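Local coordinates for DNA replication regulator protein HobA (Helicobacter pylori, PDB 2UVP) that is required for initiation of DNA replication and increases the binding of the initiator DnaA to the oriC region, at residues V121-N126 with W142-L147. Numbering follows the deposited sequence.
Sequences VGKIEN and WLFEEL. With CA (calcium ion), chain M.
A water replaces the next direct backbone bond where two parallel strands part, between G122 and F144. The water oxygen donates a hydrogen bond to G122 O at 2.7 Å and accepts one from F144 N at 2.9 Å. The last direct bond comes just before it. G122 N donates to W142 O over 2.8 Å, almost straight, with 176° at the hydrogen. V121 CA adds a CA-H...O contact to the same oxygen, so W142 O is met by two groups.

G122 has a positive phi of 101°, and its CA, with no side chain, comes 3.6 Å from F144 CE2. The F144 ring also meets K123, whose CG sits at the ring edge, in plane, 3.7 Å from F144 CD2. With CG anti to the carbonyl carbon (chi1 -61°), F144 brings its ring to G122 and K123, just past the end of strand 116-121.

Beyond the water, I124 and L147 meet tip to tip, I124 CD1 to L147 CD2, 3.6 Å. L143 CD2 packs more loosely on I124 CD1. On the sheet, V121 and W142 point the same way, and V121 CG2 meets the indole obliquely, 4.2 Å from W142 CE3.

E146 takes no part in the pairing. Its OE2 binds a calcium ion at 2.4 Å, a site shared with E149.

V121 and W142 pack on L165 of helix 161-180. I124 lies against helix 127-133 of the beta-alpha-beta crossover that joins strands 116-121 and 139-143. These two strands are neighbours in the parallel sheet, with strand 55-60 beyond the first and strand 152-153 beyond the second.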
ATOM      1  N   VAL C 121     -10.178  14.934  -5.292  1.00  8.45           N
ATOM      2  CA  VAL C 121      -9.465  16.105  -4.734  1.00  9.08           C
ATOM      3  C   VAL C 121      -8.192  16.387  -5.523  1.00  9.46           C
ATOM      4  O   VAL C 121      -7.290  15.538  -5.577  1.00  9.78           O
ATOM      5  CB  VAL C 121      -9.102  15.921  -3.227  1.00  8.82           C
ATOM      6  CG1 VAL C 121      -8.423  17.235  -2.693  1.00  9.33           C
ATOM      7  CG2 VAL C 121     -10.328  15.585  -2.390  1.00  8.64           C
ATOM      8  N   GLY C 122      -8.125  17.583  -6.120  1.00 11.05           N
ATOM      9  CA  GLY C 122      -6.902  18.093  -6.747  1.00 11.09           C
ATOM     10  C   GLY C 122      -6.838  17.970  -8.271  1.00 11.93           C
ATOM     11  O   GLY C 122      -7.871  17.932  -8.962  1.00 12.15           O
ATOM     12  N   LYS C 123      -5.611  17.914  -8.795  1.00 12.90           N
ATOM     13  CA  LYS C 123      -5.409  17.794 -10.249  1.00 14.97           C
ATOM     14  C   LYS C 123      -6.032  16.523 -10.794  1.00 14.69           C
ATOM     15  O   LYS C 123      -6.162  15.514 -10.091  1.00 12.92           O
ATOM     16  CB  LYS C 123      -3.927  17.862 -10.617  1.00 14.41           C
ATOM     17  CG  LYS C 123      -3.235  19.117 -10.114  1.00 16.38           C
ATOM     18  CD  LYS C 123      -1.798  19.244 -10.648  1.00 18.68           C
ATOM     19  CE  LYS C 123      -0.913  18.126 -10.149  1.00 25.56           C
ATOM     20  NZ  LYS C 123       0.565  18.413 -10.265  1.00 30.42           N
ATOM     21  N   ILE C 124      -6.471  16.605 -12.040  1.00 15.55           N
ATOM     22  CA  ILE C 124      -6.987  15.440 -12.744  1.00 16.97           C
ATOM     23  C   ILE C 124      -5.863  15.052 -13.684  1.00 19.31           C
ATOM     24  O   ILE C 124      -5.639  15.716 -14.711  1.00 19.74           O
ATOM     25  CB  ILE C 124      -8.300  15.744 -13.498  1.00 16.43           C
ATOM     26  CG1 ILE C 124      -9.361  16.269 -12.523  1.00 15.97           C
ATOM     27  CG2 ILE C 124      -8.819  14.464 -14.183  1.00 17.52           C
ATOM     28  CD1 ILE C 124     -10.601  16.886 -13.190  1.00 17.31           C
ATOM     29  N   GLU C 125      -5.147  13.997 -13.306  1.00 20.43           N
ATOM     30  CA  GLU C 125      -3.835  13.722 -13.913  1.00 22.72           C
ATOM     31  C   GLU C 125      -3.865  12.790 -15.141  1.00 23.73           C
ATOM     32  O   GLU C 125      -2.815  12.461 -15.709  1.00 24.99           O
ATOM     33  CB  GLU C 125      -2.822  13.294 -12.826  1.00 22.41           C
ATOM     34  CG  GLU C 125      -2.488  14.470 -11.864  1.00 22.80           C
ATOM     35  CD  GLU C 125      -1.654  14.095 -10.632  1.00 24.21           C
ATOM     36  OE1 GLU C 125      -1.960  13.092  -9.962  1.00 22.07           O
ATOM     37  OE2 GLU C 125      -0.691  14.832 -10.322  1.00 28.47           O
ATOM     38  N   ASN C 126      -5.056  12.390 -15.572  1.00 24.49           N
ATOM     39  CA  ASN C 126      -5.189  11.736 -16.886  1.00 25.18           C
ATOM     40  C   ASN C 126      -6.571  11.918 -17.492  1.00 24.69           C
ATOM     41  O   ASN C 126      -7.547  12.188 -16.789  1.00 23.56           O
ATOM     42  CB  ASN C 126      -4.853  10.254 -16.817  1.00 26.39           C
ATOM     43  CG  ASN C 126      -5.846   9.494 -15.990  1.00 28.34           C
ATOM     44  OD1 ASN C 126      -5.872   9.637 -14.774  1.00 35.14           O
ATOM     45  ND2 ASN C 126      -6.696   8.718 -16.641  1.00 30.48           N
ATOM     46  N   TRP C 142     -13.374  18.616  -5.748  1.00 10.00           N
ATOM     47  CA  TRP C 142     -12.618  19.697  -5.116  1.00 10.00           C
ATOM     48  C   TRP C 142     -11.436  19.913  -6.070  1.00 10.79           C
ATOM     49  O   TRP C 142     -10.476  19.130  -6.077  1.00 11.45           O
ATOM     50  CB  TRP C 142     -12.107  19.267  -3.750  1.00 10.20           C
ATOM     51  CG  TRP C 142     -13.133  18.939  -2.725  1.00  9.89           C
ATOM     52  CD1 TRP C 142     -14.451  18.619  -2.926  1.00 10.58           C
ATOM     53  CD2 TRP C 142     -12.897  18.841  -1.314  1.00  9.68           C
ATOM     54  NE1 TRP C 142     -15.055  18.352  -1.697  1.00 11.63           N
ATOM     55  CE2 TRP C 142     -14.121  18.487  -0.704  1.00 10.73           C
ATOM     56  CE3 TRP C 142     -11.769  19.032  -0.506  1.00  8.35           C
ATOM     57  CZ2 TRP C 142     -14.239  18.306   0.671  1.00  9.67           C
ATOM     58  CZ3 TRP C 142     -11.895  18.871   0.872  1.00  9.90           C
ATOM     59  CH2 TRP C 142     -13.127  18.533   1.449  1.00  9.97           C
ATOM     60  N   LEU C 143     -11.538  20.933  -6.924  1.00 10.39           N
ATOM     61  CA  LEU C 143     -10.624  21.053  -8.067  1.00 10.19           C
ATOM     62  C   LEU C 143      -9.873  22.369  -8.047  1.00 10.83           C
ATOM     63  O   LEU C 143     -10.282  23.308  -7.358  1.00 10.66           O
ATOM     64  CB  LEU C 143     -11.431  21.049  -9.373  1.00 10.38           C
ATOM     65  CG  LEU C 143     -12.381  19.855  -9.548  1.00 10.03           C
ATOM     66  CD1 LEU C 143     -13.078  19.986 -10.856  1.00 12.82           C
ATOM     67  CD2 LEU C 143     -11.555  18.568  -9.457  1.00 10.91           C
ATOM     68  N   PHE C 144      -8.793  22.428  -8.833  1.00 11.07           N
ATOM     69  CA  PHE C 144      -8.039  23.675  -9.029  1.00 12.06           C
ATOM     70  C   PHE C 144      -8.520  24.536 -10.219  1.00 13.89           C
ATOM     71  O   PHE C 144      -8.108  25.703 -10.366  1.00 13.75           O
ATOM     72  CB  PHE C 144      -6.552  23.368  -9.171  1.00 12.68           C
ATOM     73  CG  PHE C 144      -5.951  22.710  -7.962  1.00 11.75           C
ATOM     74  CD1 PHE C 144      -6.111  23.262  -6.679  1.00 13.41           C
ATOM     75  CD2 PHE C 144      -5.223  21.540  -8.108  1.00 11.63           C
ATOM     76  CE1 PHE C 144      -5.541  22.619  -5.561  1.00 14.23           C
ATOM     77  CE2 PHE C 144      -4.662  20.896  -7.008  1.00 12.95           C
ATOM     78  CZ  PHE C 144      -4.811  21.438  -5.741  1.00 13.09           C
ATOM     79  N   GLU C 145      -9.355  23.946 -11.067  1.00 14.96           N
ATOM     80  CA  GLU C 145      -9.995  24.666 -12.172  1.00 17.31           C
ATOM     81  C   GLU C 145     -11.466  24.301 -12.185  1.00 17.44           C
ATOM     82  O   GLU C 145     -11.865  23.190 -11.802  1.00 15.94           O
ATOM     83  CB  GLU C 145      -9.392  24.296 -13.540  1.00 17.99           C
ATOM     84  CG  GLU C 145      -7.941  24.707 -13.742  1.00 22.01           C
ATOM     85  CD  GLU C 145      -7.021  23.592 -13.344  1.00 24.31           C
ATOM     86  OE1 GLU C 145      -5.984  23.871 -12.739  1.00 26.79           O
ATOM     87  OE2 GLU C 145      -7.345  22.428 -13.641  1.00 27.64           O
ATOM     88  N   GLU C 146     -12.284  25.244 -12.631  1.00 18.57           N
ATOM     89  CA  GLU C 146     -13.719  25.073 -12.525  1.00 20.89           C
ATOM     90  C   GLU C 146     -14.176  24.257 -13.707  1.00 22.23           C
ATOM     91  O   GLU C 146     -14.706  24.788 -14.698  1.00 23.94           O
ATOM     92  CB  GLU C 146     -14.398  26.451 -12.452  1.00 21.14           C
ATOM     93  CG  GLU C 146     -15.733  26.454 -11.712  1.00 22.95           C
ATOM     94  CD  GLU C 146     -16.512  27.734 -11.950  1.00 26.01           C
ATOM     95  OE1 GLU C 146     -16.248  28.404 -12.965  1.00 22.88           O
ATOM     96  OE2 GLU C 146     -17.387  28.076 -11.121  1.00 28.50           O
ATOM     97  N   LEU C 147     -13.950  22.955 -13.631  1.00 22.48           N
ATOM     98  CA  LEU C 147     -14.301  22.070 -14.736  1.00 24.66           C
ATOM     99  C   LEU C 147     -15.800  21.730 -14.823  1.00 24.56           C
ATOM    100  O   LEU C 147     -16.278  21.267 -15.866  1.00 24.66           O
ATOM    101  CB  LEU C 147     -13.424  20.830 -14.707  1.00 25.46           C
ATOM    102  CG  LEU C 147     -12.019  20.957 -15.346  1.00 27.89           C
ATOM    103  CD1 LEU C 147     -11.556  22.385 -15.729  1.00 29.93           C
ATOM    104  CD2 LEU C 147     -10.971  20.256 -14.506  1.00 29.48           C
TER
HETATM  105 CA    CA M1184     -18.919  27.643  -9.335  1.00 25.00          CA
HETATM  106  O   HOH W   1      -8.242  20.153 -10.478  1.00 11.58           O
HETATM  107  O   HOH W   2     -20.252  27.261  -7.405  1.00 31.45           O
HETATM  108  O   HOH W   3     -17.218  26.433  -8.373  1.00 28.98           O